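Local atomic coordinates of manganese-dependent inorganic pyrophosphatase (Methanocaldococcus jannaschii, PDB entry 2EB0), a protein that hydrolyses inorganic diphosphate to two phosphates with the help of two manganese ions per subunit, as a family II (DHH-type) pyrophosphatase. Residues B[3-8]-B[28-33]; B[9-14]-B[64-69]; B[86-91]-B[107-112]. All coordinates share one frame; numbering follows the deposited sequence.

Contact 1 (B[3-8]-B[28-33]); sequences YVVGHK and YPARLG. With MN (manganese (II) ion), chain F.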
ATOM      1  N   TYR B   3      10.665 -16.044  -4.843  1.00 29.99           N
ATOM      2  CA  TYR B   3      11.197 -15.235  -5.933  1.00 27.44           C
ATOM      3  C   TYR B   3      10.886 -13.748  -5.786  1.00 26.76           C
ATOM      4  O   TYR B   3       9.798 -13.369  -5.344  1.00 26.72           O
ATOM      5  CB  TYR B   3      10.587 -15.693  -7.260  1.00 29.06           C
ATOM      6  CG  TYR B   3      10.927 -17.105  -7.677  1.00 29.45           C
ATOM      7  CD1 TYR B   3      12.070 -17.369  -8.424  1.00 27.70           C
ATOM      8  CD2 TYR B   3      10.104 -18.175  -7.327  1.00 29.28           C
ATOM      9  CE1 TYR B   3      12.391 -18.659  -8.817  1.00 30.34           C
ATOM     10  CE2 TYR B   3      10.419 -19.476  -7.711  1.00 31.34           C
ATOM     11  CZ  TYR B   3      11.566 -19.708  -8.457  1.00 31.96           C
ATOM     12  OH  TYR B   3      11.899 -20.989  -8.832  1.00 34.12           O
ATOM     13  N   VAL B   4      11.847 -12.911  -6.167  1.00 22.68           N
ATOM     14  CA  VAL B   4      11.675 -11.460  -6.164  1.00 20.65           C
ATOM     15  C   VAL B   4      11.542 -11.131  -7.656  1.00 20.37           C
ATOM     16  O   VAL B   4      12.455 -11.406  -8.435  1.00 19.20           O
ATOM     17  CB  VAL B   4      12.909 -10.728  -5.577  1.00 18.96           C
ATOM     18  CG1 VAL B   4      12.702  -9.209  -5.660  1.00 17.91           C
ATOM     19  CG2 VAL B   4      13.133 -11.152  -4.130  1.00 16.71           C
ATOM     20  N   VAL B   5      10.408 -10.566  -8.062  1.00 19.82           N
ATOM     21  CA  VAL B   5      10.200 -10.270  -9.475  1.00 20.78           C
ATOM     22  C   VAL B   5       9.707  -8.867  -9.779  1.00 18.32           C
ATOM     23  O   VAL B   5       8.935  -8.283  -9.018  1.00 17.22           O
ATOM     24  CB  VAL B   5       9.183 -11.241 -10.117  1.00 41.99           C
ATOM     25  CG1 VAL B   5       9.439 -11.331 -11.610  1.00 41.93           C
ATOM     26  CG2 VAL B   5       9.272 -12.609  -9.473  1.00 45.28           C
ATOM     27  N   GLY B   6      10.169  -8.340 -10.907  1.00 16.16           N
ATOM     28  CA  GLY B   6       9.761  -7.024 -11.350  1.00 15.06           C
ATOM     29  C   GLY B   6       8.574  -7.194 -12.281  1.00 15.64           C
ATOM     30  O   GLY B   6       8.005  -8.280 -12.376  1.00 17.45           O
ATOM     31  N   HIS B   7       8.211  -6.136 -12.989  1.00 22.10           N
ATOM     32  CA  HIS B   7       7.063  -6.174 -13.883  1.00 23.82           C
ATOM     33  C   HIS B   7       7.359  -6.593 -15.324  1.00 24.57           C
ATOM     34  O   HIS B   7       8.518  -6.675 -15.752  1.00 23.55           O
ATOM     35  CB  HIS B   7       6.397  -4.801 -13.887  1.00 25.42           C
ATOM     36  CG  HIS B   7       7.318  -3.685 -14.280  1.00 27.24           C
ATOM     37  ND1 HIS B   7       7.916  -3.613 -15.521  1.00 28.73           N
ATOM     38  CD2 HIS B   7       7.743  -2.597 -13.593  1.00 27.05           C
ATOM     39  CE1 HIS B   7       8.669  -2.529 -15.581  1.00 27.18           C
ATOM     40  NE2 HIS B   7       8.581  -1.895 -14.424  1.00 27.85           N
ATOM     41  N   LYS B   8       6.290  -6.865 -16.066  1.00 20.78           N
ATOM     42  CA  LYS B   8       6.411  -7.239 -17.467  1.00 21.96           C
ATOM     43  C   LYS B   8       7.114  -6.088 -18.191  1.00 20.61           C
ATOM     44  O   LYS B   8       7.017  -4.937 -17.762  1.00 19.26           O
ATOM     45  CB  LYS B   8       5.024  -7.486 -18.051  1.00 29.85           C
ATOM     46  CG  LYS B   8       4.367  -8.739 -17.496  1.00 31.60           C
ATOM     47  CD  LYS B   8       2.950  -8.882 -18.007  1.00 34.27           C
ATOM     48  CE  LYS B   8       2.351 -10.226 -17.622  1.00 39.85           C
ATOM     49  NZ  LYS B   8       0.930 -10.342 -18.068  1.00 42.94           N
ATOM     50  N   TYR B  28      15.445 -16.341  -4.851  1.00 28.25           N
ATOM     51  CA  TYR B  28      15.762 -16.257  -6.274  1.00 27.66           C
ATOM     52  C   TYR B  28      15.299 -15.005  -7.014  1.00 27.25           C
ATOM     53  O   TYR B  28      14.147 -14.580  -6.886  1.00 27.44           O
ATOM     54  CB  TYR B  28      15.187 -17.467  -7.015  1.00 40.47           C
ATOM     55  CG  TYR B  28      15.515 -18.804  -6.396  1.00 43.79           C
ATOM     56  CD1 TYR B  28      16.826 -19.134  -6.049  1.00 45.17           C
ATOM     57  CD2 TYR B  28      14.514 -19.747  -6.166  1.00 44.26           C
ATOM     58  CE1 TYR B  28      17.130 -20.366  -5.485  1.00 45.59           C
ATOM     59  CE2 TYR B  28      14.809 -20.984  -5.605  1.00 46.13           C
ATOM     60  CZ  TYR B  28      16.117 -21.288  -5.267  1.00 46.69           C
ATOM     61  OH  TYR B  28      16.413 -22.514  -4.711  1.00 47.05           O
ATOM     62  N   PRO B  29      16.201 -14.400  -7.805  1.00 21.09           N
ATOM     63  CA  PRO B  29      15.877 -13.205  -8.585  1.00 21.07           C
ATOM     64  C   PRO B  29      15.207 -13.688  -9.867  1.00 20.78           C
ATOM     65  O   PRO B  29      15.495 -14.790 -10.345  1.00 20.66           O
ATOM     66  CB  PRO B  29      17.243 -12.597  -8.860  1.00 19.68           C
ATOM     67  CG  PRO B  29      18.099 -13.815  -9.020  1.00 20.70           C
ATOM     68  CD  PRO B  29      17.647 -14.668  -7.848  1.00 20.52           C
ATOM     69  N   ALA B  30      14.320 -12.884 -10.432  1.00 19.10           N
ATOM     70  CA  ALA B  30      13.654 -13.299 -11.651  1.00 19.48           C
ATOM     71  C   ALA B  30      13.115 -12.092 -12.400  1.00 19.80           C
ATOM     72  O   ALA B  30      13.102 -10.972 -11.871  1.00 17.04           O
ATOM     73  CB  ALA B  30      12.526 -14.273 -11.325  1.00 22.75           C
ATOM     74  N   ARG B  31      12.673 -12.343 -13.632  1.00 22.38           N
ATOM     75  CA  ARG B  31      12.135 -11.317 -14.513  1.00 22.61           C
ATOM     76  C   ARG B  31      10.889 -11.845 -15.229  1.00 22.40           C
ATOM     77  O   ARG B  31      10.737 -13.049 -15.422  1.00 23.79           O
ATOM     78  CB  ARG B  31      13.209 -10.914 -15.531  1.00 23.84           C
ATOM     79  CG  ARG B  31      13.756 -12.088 -16.332  1.00 25.94           C
ATOM     80  CD  ARG B  31      15.071 -11.751 -17.039  1.00 28.55           C
ATOM     81  NE  ARG B  31      15.584 -12.881 -17.816  1.00 27.20           N
ATOM     82  CZ  ARG B  31      15.201 -13.169 -19.061  1.00 28.71           C
ATOM     83  NH1 ARG B  31      14.302 -12.411 -19.681  1.00 22.86           N
ATOM     84  NH2 ARG B  31      15.721 -14.214 -19.689  1.00 26.07           N
ATOM     85  N   LEU B  32      10.000 -10.938 -15.617  1.00 25.47           N
ATOM     86  CA  LEU B  32       8.765 -11.308 -16.298  1.00 25.85           C
ATOM     87  C   LEU B  32       8.811 -11.017 -17.788  1.00 26.35           C
ATOM     88  O   LEU B  32       7.815 -11.188 -18.482  1.00 29.17           O
ATOM     89  CB  LEU B  32       7.567 -10.566 -15.684  1.00 19.88           C
ATOM     90  CG  LEU B  32       7.135 -10.917 -14.256  1.00 20.59           C
ATOM     91  CD1 LEU B  32       5.824 -10.207 -13.918  1.00 16.00           C
ATOM     92  CD2 LEU B  32       6.945 -12.416 -14.133  1.00 21.72           C
ATOM     93  N   GLY B  33       9.967 -10.577 -18.279  1.00 26.52           N
ATOM     94  CA  GLY B  33      10.103 -10.266 -19.695  1.00 26.72           C
ATOM     95  C   GLY B  33      11.549 -10.144 -20.145  1.00 26.61           C
ATOM     96  O   GLY B  33      12.468 -10.374 -19.362  1.00 27.69           O
TER
HETATM   97 MN    MN F 504       9.935  -0.082 -13.646  1.00 34.39          MN
HETATM   98  O   HOH W   1      12.567  -8.204 -12.502  1.00 22.01           O
HETATM   99  O   HOH W   2      10.880  -8.229 -14.598  1.00 36.54           O
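Y3 and Y28 lie abreast on neighbouring parallel strands, and their rings meet obliquely, centroids 5.3 Å apart and planes at 50°. Y3 CG stands anti to the carbonyl carbon (chi1 -64°), which lays the ring alongside Y28 CB, 3.4 Å from Y3 CD1; CD2 of Y28 sits over one face of the Y3 ring. Y3 CD1 also reaches A30 CB at 4.3 Å. An alanine in place of Y3 would probably leave the Y28 ring without the face it rests against and open a gap beside A30 CB. V5 and A30 follow on the same side, V5 CG2 against A30 CB; V4 and P29 point to the other.

Farther along, L32 buries more area than any other residue here. Its side chain crosses that of V5 at about a right angle, L32 CG lying 3.5 Å from V5 CG1, and its CD1 leans on G6 O. The backbones are in register through V4 N to Y28 O (2.9 Å, 161°) and a weak bond from A30 N to V4 O. Direct bonding then gives way to water: one links G6 N, weakly, to A30 O, another H7 O to L32 N. H7 turns away to bind manganese through NE2 at 2.4 Å.

Strands 2-5 and 28-31 are the parallel pair of a beta-alpha-beta unit whose helix 12-25 covers V4 and P29; strand 61-65 flanks the other edge of strand 2-5.

Contact 2 (B[9-14]-B[64-69]); sequences NPDTDS and LVDHSE. With MN (manganese (II) ion), chain F; MN (manganese (II) ion), chain E.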
ATOM      1  N   ASN B   9       7.813  -6.401 -19.282  1.00 24.67           N
ATOM      2  CA  ASN B   9       8.572  -5.399 -20.034  1.00 25.03           C
ATOM      3  C   ASN B   9       9.485  -4.693 -19.034  1.00 25.67           C
ATOM      4  O   ASN B   9       9.452  -3.470 -18.889  1.00 26.07           O
ATOM      5  CB  ASN B   9       7.646  -4.382 -20.710  1.00 23.04           C
ATOM      6  CG  ASN B   9       6.770  -5.013 -21.780  1.00 25.99           C
ATOM      7  OD1 ASN B   9       7.176  -5.962 -22.452  1.00 26.91           O
ATOM      8  ND2 ASN B   9       5.570  -4.476 -21.957  1.00 27.12           N
ATOM      9  N   PRO B  10      10.323  -5.470 -18.338  1.00 24.49           N
ATOM     10  CA  PRO B  10      11.263  -4.984 -17.326  1.00 25.05           C
ATOM     11  C   PRO B  10      12.245  -3.892 -17.738  1.00 26.60           C
ATOM     12  O   PRO B  10      12.817  -3.922 -18.825  1.00 25.30           O
ATOM     13  CB  PRO B  10      11.987  -6.258 -16.899  1.00 27.36           C
ATOM     14  CG  PRO B  10      12.026  -7.049 -18.174  1.00 26.37           C
ATOM     15  CD  PRO B  10      10.611  -6.876 -18.677  1.00 25.24           C
ATOM     16  N   ASP B  11      12.415  -2.910 -16.864  1.00 27.47           N
ATOM     17  CA  ASP B  11      13.389  -1.859 -17.111  1.00 25.95           C
ATOM     18  C   ASP B  11      14.503  -2.151 -16.116  1.00 23.73           C
ATOM     19  O   ASP B  11      14.417  -3.117 -15.348  1.00 22.56           O
ATOM     20  CB  ASP B  11      12.806  -0.473 -16.859  1.00 22.56           C
ATOM     21  CG  ASP B  11      12.074  -0.384 -15.548  1.00 27.31           C
ATOM     22  OD1 ASP B  11      12.377  -1.177 -14.630  1.00 27.78           O
ATOM     23  OD2 ASP B  11      11.195   0.494 -15.435  1.00 31.65           O
ATOM     24  N   THR B  12      15.538  -1.324 -16.125  1.00 22.74           N
ATOM     25  CA  THR B  12      16.666  -1.521 -15.235  1.00 21.37           C
ATOM     26  C   THR B  12      16.301  -1.534 -13.759  1.00 21.28           C
ATOM     27  O   THR B  12      16.869  -2.318 -13.001  1.00 21.22           O
ATOM     28  CB  THR B  12      17.735  -0.453 -15.479  1.00 13.53           C
ATOM     29  OG1 THR B  12      18.254  -0.617 -16.800  1.00 13.65           O
ATOM     30  CG2 THR B  12      18.873  -0.576 -14.461  1.00 14.38           C
ATOM     31  N   ASP B  13      15.368  -0.674 -13.350  1.00 19.03           N
ATOM     32  CA  ASP B  13      14.967  -0.628 -11.942  1.00 22.45           C
ATOM     33  C   ASP B  13      14.406  -1.989 -11.543  1.00 20.88           C
ATOM     34  O   ASP B  13      14.803  -2.551 -10.533  1.00 21.44           O
ATOM     35  CB  ASP B  13      13.901   0.452 -11.693  1.00 21.91           C
ATOM     36  CG  ASP B  13      13.664   0.712 -10.205  1.00 24.03           C
ATOM     37  OD1 ASP B  13      12.586   1.221  -9.848  1.00 25.68           O
ATOM     38  OD2 ASP B  13      14.552   0.420  -9.380  1.00 22.13           O
ATOM     39  N   SER B  14      13.488  -2.512 -12.354  1.00 19.18           N
ATOM     40  CA  SER B  14      12.873  -3.811 -12.108  1.00 17.73           C
ATOM     41  C   SER B  14      13.884  -4.955 -11.999  1.00 18.14           C
ATOM     42  O   SER B  14      13.729  -5.846 -11.166  1.00 16.52           O
ATOM     43  CB  SER B  14      11.878  -4.143 -13.227  1.00 15.69           C
ATOM     44  OG  SER B  14      10.553  -3.790 -12.864  1.00 18.38           O
ATOM     45  N   LEU B  64       7.044  -8.960  -5.008  1.00 20.63           N
ATOM     46  CA  LEU B  64       7.025  -8.054  -6.144  1.00 20.30           C
ATOM     47  C   LEU B  64       7.800  -6.780  -5.864  1.00 20.70           C
ATOM     48  O   LEU B  64       7.725  -6.230  -4.771  1.00 22.75           O
ATOM     49  CB  LEU B  64       5.587  -7.693  -6.497  1.00 13.90           C
ATOM     50  CG  LEU B  64       4.656  -8.867  -6.804  1.00 15.13           C
ATOM     51  CD1 LEU B  64       3.244  -8.338  -7.047  1.00 12.96           C
ATOM     52  CD2 LEU B  64       5.168  -9.627  -8.027  1.00 14.72           C
ATOM     53  N   VAL B  65       8.563  -6.337  -6.857  1.00 16.02           N
ATOM     54  CA  VAL B  65       9.312  -5.094  -6.760  1.00 15.96           C
ATOM     55  C   VAL B  65       8.987  -4.254  -7.975  1.00 16.99           C
ATOM     56  O   VAL B  65       8.753  -4.778  -9.061  1.00 17.57           O
ATOM     57  CB  VAL B  65      10.853  -5.291  -6.747  1.00 20.10           C
ATOM     58  CG1 VAL B  65      11.298  -5.863  -5.415  1.00 20.43           C
ATOM     59  CG2 VAL B  65      11.280  -6.192  -7.907  1.00 20.92           C
ATOM     60  N   ASP B  66       8.922  -2.946  -7.767  1.00 15.61           N
ATOM     61  CA  ASP B  66       8.709  -2.013  -8.852  1.00 14.30           C
ATOM     62  C   ASP B  66       7.358  -2.023  -9.537  1.00 14.76           C
ATOM     63  O   ASP B  66       7.240  -1.526 -10.653  1.00 10.50           O
ATOM     64  CB  ASP B  66       9.780  -2.227  -9.912  1.00 16.85           C
ATOM     65  CG  ASP B  66      10.064  -0.979 -10.695  1.00 16.72           C
ATOM     66  OD1 ASP B  66      10.528  -1.101 -11.843  1.00 18.10           O
ATOM     67  OD2 ASP B  66       9.838   0.123 -10.149  1.00 15.59           O
ATOM     68  N   HIS B  67       6.350  -2.610  -8.902  1.00 21.04           N
ATOM     69  CA  HIS B  67       5.023  -2.615  -9.487  1.00 21.22           C
ATOM     70  C   HIS B  67       3.978  -3.129  -8.508  1.00 23.39           C
ATOM     71  O   HIS B  67       4.274  -3.909  -7.599  1.00 22.56           O
ATOM     72  CB  HIS B  67       4.989  -3.412 -10.806  1.00 18.22           C
ATOM     73  CG  HIS B  67       5.008  -4.902 -10.639  1.00 17.98           C
ATOM     74  ND1 HIS B  67       6.106  -5.589 -10.170  1.00 18.02           N
ATOM     75  CD2 HIS B  67       4.072  -5.841 -10.931  1.00 17.08           C
ATOM     76  CE1 HIS B  67       5.848  -6.887 -10.179  1.00 17.65           C
ATOM     77  NE2 HIS B  67       4.621  -7.067 -10.637  1.00 16.55           N
ATOM     78  N   SER B  68       2.756  -2.651  -8.696  1.00 26.54           N
ATOM     79  CA  SER B  68       1.635  -3.013  -7.849  1.00 28.87           C
ATOM     80  C   SER B  68       0.396  -3.034  -8.733  1.00 29.75           C
ATOM     81  O   SER B  68      -0.666  -2.551  -8.347  1.00 31.17           O
ATOM     82  CB  SER B  68       1.475  -1.971  -6.740  1.00 30.57           C
ATOM     83  OG  SER B  68       0.384  -2.283  -5.895  1.00 33.90           O
ATOM     84  N   GLU B  69       0.546  -3.579  -9.931  1.00 26.76           N
ATOM     85  CA  GLU B  69      -0.560  -3.648 -10.875  1.00 27.67           C
ATOM     86  C   GLU B  69      -0.682  -5.063 -11.436  1.00 26.96           C
ATOM     87  O   GLU B  69       0.283  -5.616 -11.971  1.00 25.67           O
ATOM     88  CB  GLU B  69      -0.340  -2.654 -12.017  1.00 27.98           C
ATOM     89  CG  GLU B  69      -1.518  -2.540 -12.975  1.00 34.29           C
ATOM     90  CD  GLU B  69      -2.628  -1.633 -12.450  1.00 38.28           C
ATOM     91  OE1 GLU B  69      -3.766  -1.722 -12.973  1.00 37.86           O
ATOM     92  OE2 GLU B  69      -2.359  -0.827 -11.525  1.00 38.56           O
TER
HETATM   93 MN    MN F 504       9.935  -0.082 -13.646  1.00 34.39          MN
HETATM   94 MN    MN E 503      10.966   1.884 -11.085  1.00 34.64          MN
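S14 and D66 bring the two backbones closest, their CA atoms 5.6 Å apart, where the first turn of helix 12-25 meets the chain just beyond strand 61-65. D11 is the N-cap of that helix: its OD1 accepts from S14 N at 2.9 Å, nearly straight (169°). D66 has positive phi and psi, marking a sharp change of course at the strand end.

The D66 carboxylate bridges the two metals. Its CG stands anti to the backbone N, which carries the group toward the helix, where OD1 binds one manganese at 2.1 Å and OD2 the other at 2.3 Å. D11 approaches D66 tip to tip, the carboxylate planes 40° apart, and puts its OD2 on the manganese held by D66 OD1. D13 crosses D66 obliquely, planes 70° apart, and its OD1 joins D66 OD2 on the second manganese. D13 OD1 and D66 OD2 approach to 3.0 Å because both bind the same cation, not through a hydrogen bond. D13 OD1 also accepts from T109 N, and D66 OD2 from T109 OG1. S14 OG donates to D66 OD1 at 2.9 Å, meeting the anti lone pair of that carboxylate oxygen, which is thus held by a metal and a hydroxyl. One residue before D66, V65 CG2 lies 4.1 Å from S14 O.

H7 completes the protein ligands of the first manganese, and H88 with D147 those of the second. Strand 61-65 runs between strands 2-5 and 81-87, helix 134-148 adjoins D11 and D13, and L21 of helix 12-25 packs on V65.

Contact 3 (B[86-91]-B[107-112]); sequences IDHHKV and GSTATV. With MN (manganese (II) ion), chain E.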
ATOM      1  N   ILE B  86       7.563  -4.180  -2.636  1.00 19.47           N
ATOM      2  CA  ILE B  86       8.506  -3.090  -2.411  1.00 18.90           C
ATOM      3  C   ILE B  86       8.443  -2.294  -3.707  1.00 20.15           C
ATOM      4  O   ILE B  86       8.914  -2.747  -4.757  1.00 20.20           O
ATOM      5  CB  ILE B  86       9.917  -3.631  -2.175  1.00 17.95           C
ATOM      6  CG1 ILE B  86       9.887  -4.628  -1.011  1.00 17.81           C
ATOM      7  CG2 ILE B  86      10.876  -2.483  -1.876  1.00 16.25           C
ATOM      8  CD1 ILE B  86       9.450  -4.019   0.312  1.00 20.45           C
ATOM      9  N   ASP B  87       7.879  -1.093  -3.630  1.00 21.58           N
ATOM     10  CA  ASP B  87       7.654  -0.308  -4.834  1.00 20.91           C
ATOM     11  C   ASP B  87       7.747   1.209  -4.651  1.00 21.49           C
ATOM     12  O   ASP B  87       8.112   1.709  -3.583  1.00 22.15           O
ATOM     13  CB  ASP B  87       6.254  -0.682  -5.325  1.00 22.31           C
ATOM     14  CG  ASP B  87       5.985  -0.260  -6.738  1.00 24.66           C
ATOM     15  OD1 ASP B  87       4.800  -0.311  -7.115  1.00 27.67           O
ATOM     16  OD2 ASP B  87       6.934   0.109  -7.469  1.00 26.94           O
ATOM     17  N   HIS B  88       7.439   1.934  -5.721  1.00 12.76           N
ATOM     18  CA  HIS B  88       7.414   3.384  -5.676  1.00 13.40           C
ATOM     19  C   HIS B  88       6.344   3.901  -6.642  1.00 13.38           C
ATOM     20  O   HIS B  88       6.392   5.037  -7.108  1.00 14.46           O
ATOM     21  CB  HIS B  88       8.795   3.989  -5.985  1.00 10.52           C
ATOM     22  CG  HIS B  88       9.251   3.804  -7.397  1.00 12.56           C
ATOM     23  ND1 HIS B  88       9.662   4.860  -8.184  1.00 15.12           N
ATOM     24  CD2 HIS B  88       9.434   2.689  -8.140  1.00  7.95           C
ATOM     25  CE1 HIS B  88      10.082   4.403  -9.348  1.00 11.71           C
ATOM     26  NE2 HIS B  88       9.957   3.087  -9.345  1.00 16.92           N
ATOM     27  N   HIS B  89       5.376   3.047  -6.938  1.00 25.49           N
ATOM     28  CA  HIS B  89       4.268   3.429  -7.804  1.00 25.98           C
ATOM     29  C   HIS B  89       3.045   3.529  -6.912  1.00 27.41           C
ATOM     30  O   HIS B  89       3.122   3.256  -5.713  1.00 30.21           O
ATOM     31  CB  HIS B  89       4.017   2.378  -8.887  1.00 21.12           C
ATOM     32  CG  HIS B  89       5.150   2.216  -9.846  1.00 20.21           C
ATOM     33  ND1 HIS B  89       6.267   1.462  -9.557  1.00 22.12           N
ATOM     34  CD2 HIS B  89       5.354   2.737 -11.080  1.00 20.56           C
ATOM     35  CE1 HIS B  89       7.113   1.525 -10.573  1.00 19.37           C
ATOM     36  NE2 HIS B  89       6.583   2.294 -11.509  1.00 21.58           N
ATOM     37  N   LYS B  90       1.924   3.933  -7.494  1.00 12.72           N
ATOM     38  CA  LYS B  90       0.664   4.044  -6.767  1.00 13.01           C
ATOM     39  C   LYS B  90       0.249   2.629  -6.361  1.00 12.27           C
ATOM     40  O   LYS B  90       0.747   1.658  -6.920  1.00 10.74           O
ATOM     41  CB  LYS B  90      -0.414   4.618  -7.689  1.00 15.61           C
ATOM     42  CG  LYS B  90      -0.809   3.661  -8.811  1.00 16.19           C
ATOM     43  CD  LYS B  90      -1.536   4.392  -9.925  1.00 19.51           C
ATOM     44  CE  LYS B  90      -2.119   3.431 -10.950  1.00 24.39           C
ATOM     45  NZ  LYS B  90      -3.257   2.646 -10.391  1.00 26.73           N
ATOM     46  N   VAL B  91      -0.658   2.509  -5.398  1.00 20.18           N
ATOM     47  CA  VAL B  91      -1.128   1.190  -5.006  1.00 21.94           C
ATOM     48  C   VAL B  91      -2.168   0.758  -6.044  1.00 25.28           C
ATOM     49  O   VAL B  91      -3.150   1.465  -6.289  1.00 24.84           O
ATOM     50  CB  VAL B  91      -1.789   1.198  -3.616  1.00 21.17           C
ATOM     51  CG1 VAL B  91      -2.342  -0.187  -3.314  1.00 17.33           C
ATOM     52  CG2 VAL B  91      -0.769   1.606  -2.555  1.00 20.88           C
ATOM     53  N   GLY B 107      12.233   8.357  -6.717  1.00 20.74           N
ATOM     54  CA  GLY B 107      12.571   8.125  -8.108  1.00 18.06           C
ATOM     55  C   GLY B 107      12.654   6.679  -8.557  1.00 18.98           C
ATOM     56  O   GLY B 107      12.450   6.388  -9.735  1.00 18.04           O
ATOM     57  N   SER B 108      12.953   5.764  -7.642  1.00 18.51           N
ATOM     58  CA  SER B 108      13.067   4.370  -8.036  1.00 20.96           C
ATOM     59  C   SER B 108      12.975   3.411  -6.877  1.00 21.01           C
ATOM     60  O   SER B 108      13.188   3.787  -5.719  1.00 20.62           O
ATOM     61  CB  SER B 108      14.403   4.124  -8.738  1.00 23.42           C
ATOM     62  OG  SER B 108      15.463   4.107  -7.793  1.00 25.05           O
ATOM     63  N   THR B 109      12.680   2.158  -7.207  1.00 20.37           N
ATOM     64  CA  THR B 109      12.591   1.115  -6.199  1.00 21.78           C
ATOM     65  C   THR B 109      13.986   0.923  -5.596  1.00 22.91           C
ATOM     66  O   THR B 109      14.128   0.609  -4.408  1.00 24.18           O
ATOM     67  CB  THR B 109      12.108  -0.204  -6.820  1.00 23.17           C
ATOM     68  OG1 THR B 109      10.828   0.007  -7.439  1.00 22.29           O
ATOM     69  CG2 THR B 109      11.990  -1.285  -5.755  1.00 21.92           C
ATOM     70  N   ALA B 110      15.010   1.133  -6.420  1.00 20.54           N
ATOM     71  CA  ALA B 110      16.395   0.990  -5.984  1.00 20.44           C
ATOM     72  C   ALA B 110      16.703   1.965  -4.843  1.00 20.83           C
ATOM     73  O   ALA B 110      17.401   1.613  -3.891  1.00 23.77           O
ATOM     74  CB  ALA B 110      17.341   1.228  -7.166  1.00 22.54           C
ATOM     75  N   THR B 111      16.180   3.186  -4.944  1.00 16.95           N
ATOM     76  CA  THR B 111      16.370   4.200  -3.918  1.00 14.11           C
ATOM     77  C   THR B 111      15.831   3.710  -2.578  1.00 15.82           C
ATOM     78  O   THR B 111      16.489   3.848  -1.548  1.00 13.65           O
ATOM     79  CB  THR B 111      15.642   5.512  -4.288  1.00 17.43           C
ATOM     80  OG1 THR B 111      16.163   6.007  -5.520  1.00 17.53           O
ATOM     81  CG2 THR B 111      15.846   6.580  -3.208  1.00 14.91           C
ATOM     82  N   VAL B 112      14.629   3.138  -2.595  1.00 20.92           N
ATOM     83  CA  VAL B 112      14.004   2.615  -1.386  1.00 18.97           C
ATOM     84  C   VAL B 112      14.880   1.553  -0.716  1.00 21.03           C
ATOM     85  O   VAL B 112      15.069   1.554   0.502  1.00 19.39           O
ATOM     86  CB  VAL B 112      12.653   1.953  -1.703  1.00 14.71           C
ATOM     87  CG1 VAL B 112      12.025   1.419  -0.419  1.00 12.50           C
ATOM     88  CG2 VAL B 112      11.739   2.940  -2.380  1.00 12.70           C
TER
HETATM   89 MN    MN E 503      10.966   1.884 -11.085  1.00 34.64          MN
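H88 packs its imidazole against the start of helix 109-118, making this a buried strand-end to helix-start contact at the metal centre of the DHH domain. One face of the ring is covered by backbone. S108 CA makes a CH-pi contact 3.5 Å from the ring centroid, 21° off the normal, and T109 N lies over the same face. H88 CE1 comes to 3.1 Å from G107 O, and H88 CD2 equally near T109 OG1. CG of H88 lies between the backbone N and the carbonyl carbon (chi1 68°), which swings the ring toward the helix and directs NE2 onto manganese at 2.3 Å.

Toward the strand, I86 CG2 approaches V112 CG1 at 4.3 Å in an apolar pair, and T109 CG2 lies against I86 O. Y102 of strand 100-103 packs on both I86 and V112. S108 is the N-cap residue, its OG donating to T111 OG1. Within 86-91, D87 OD2 takes two donors: H89 ND1 at 2.6 Å, coming in on the syn side, and H88 N from above the carboxylate plane.

D13, D66 and D147 supply the other protein ligands of this manganese. H88 ND1 donates to V106 O, so both ring nitrogens are engaged and the ring's rotation is fixed. T109 ties the helix start to two more ligands, its N to D13 and its OG1 to D66, and A110 N also bonds D13. These helix-end N-H groups are likely to offset part of the negative charge of D13, while T109 acts as a second-shell residue positioning the metal-bound carboxylates.

From the N terminus, strand 2-5 leads through H7 into helix 12-25, and contact 1 closes the loop when strand 28-31 returns beside strand 2-5. Contact 2 opens within that span, at 9-14, and closes only at 64-69, so contacts 1 and 2 cross along the chain. Contact 3 follows in series, its 86-91 and 107-112 segments closing a short excursion through strand 100-103. All three reach the one parallel sheet. Contacts 1 and 2 share one manganese and the V5 to V65 backbone pairing; contacts 2 and 3 share the other manganese. Contacts 1 and 3 do not touch, and contact 2 spans the distance between them.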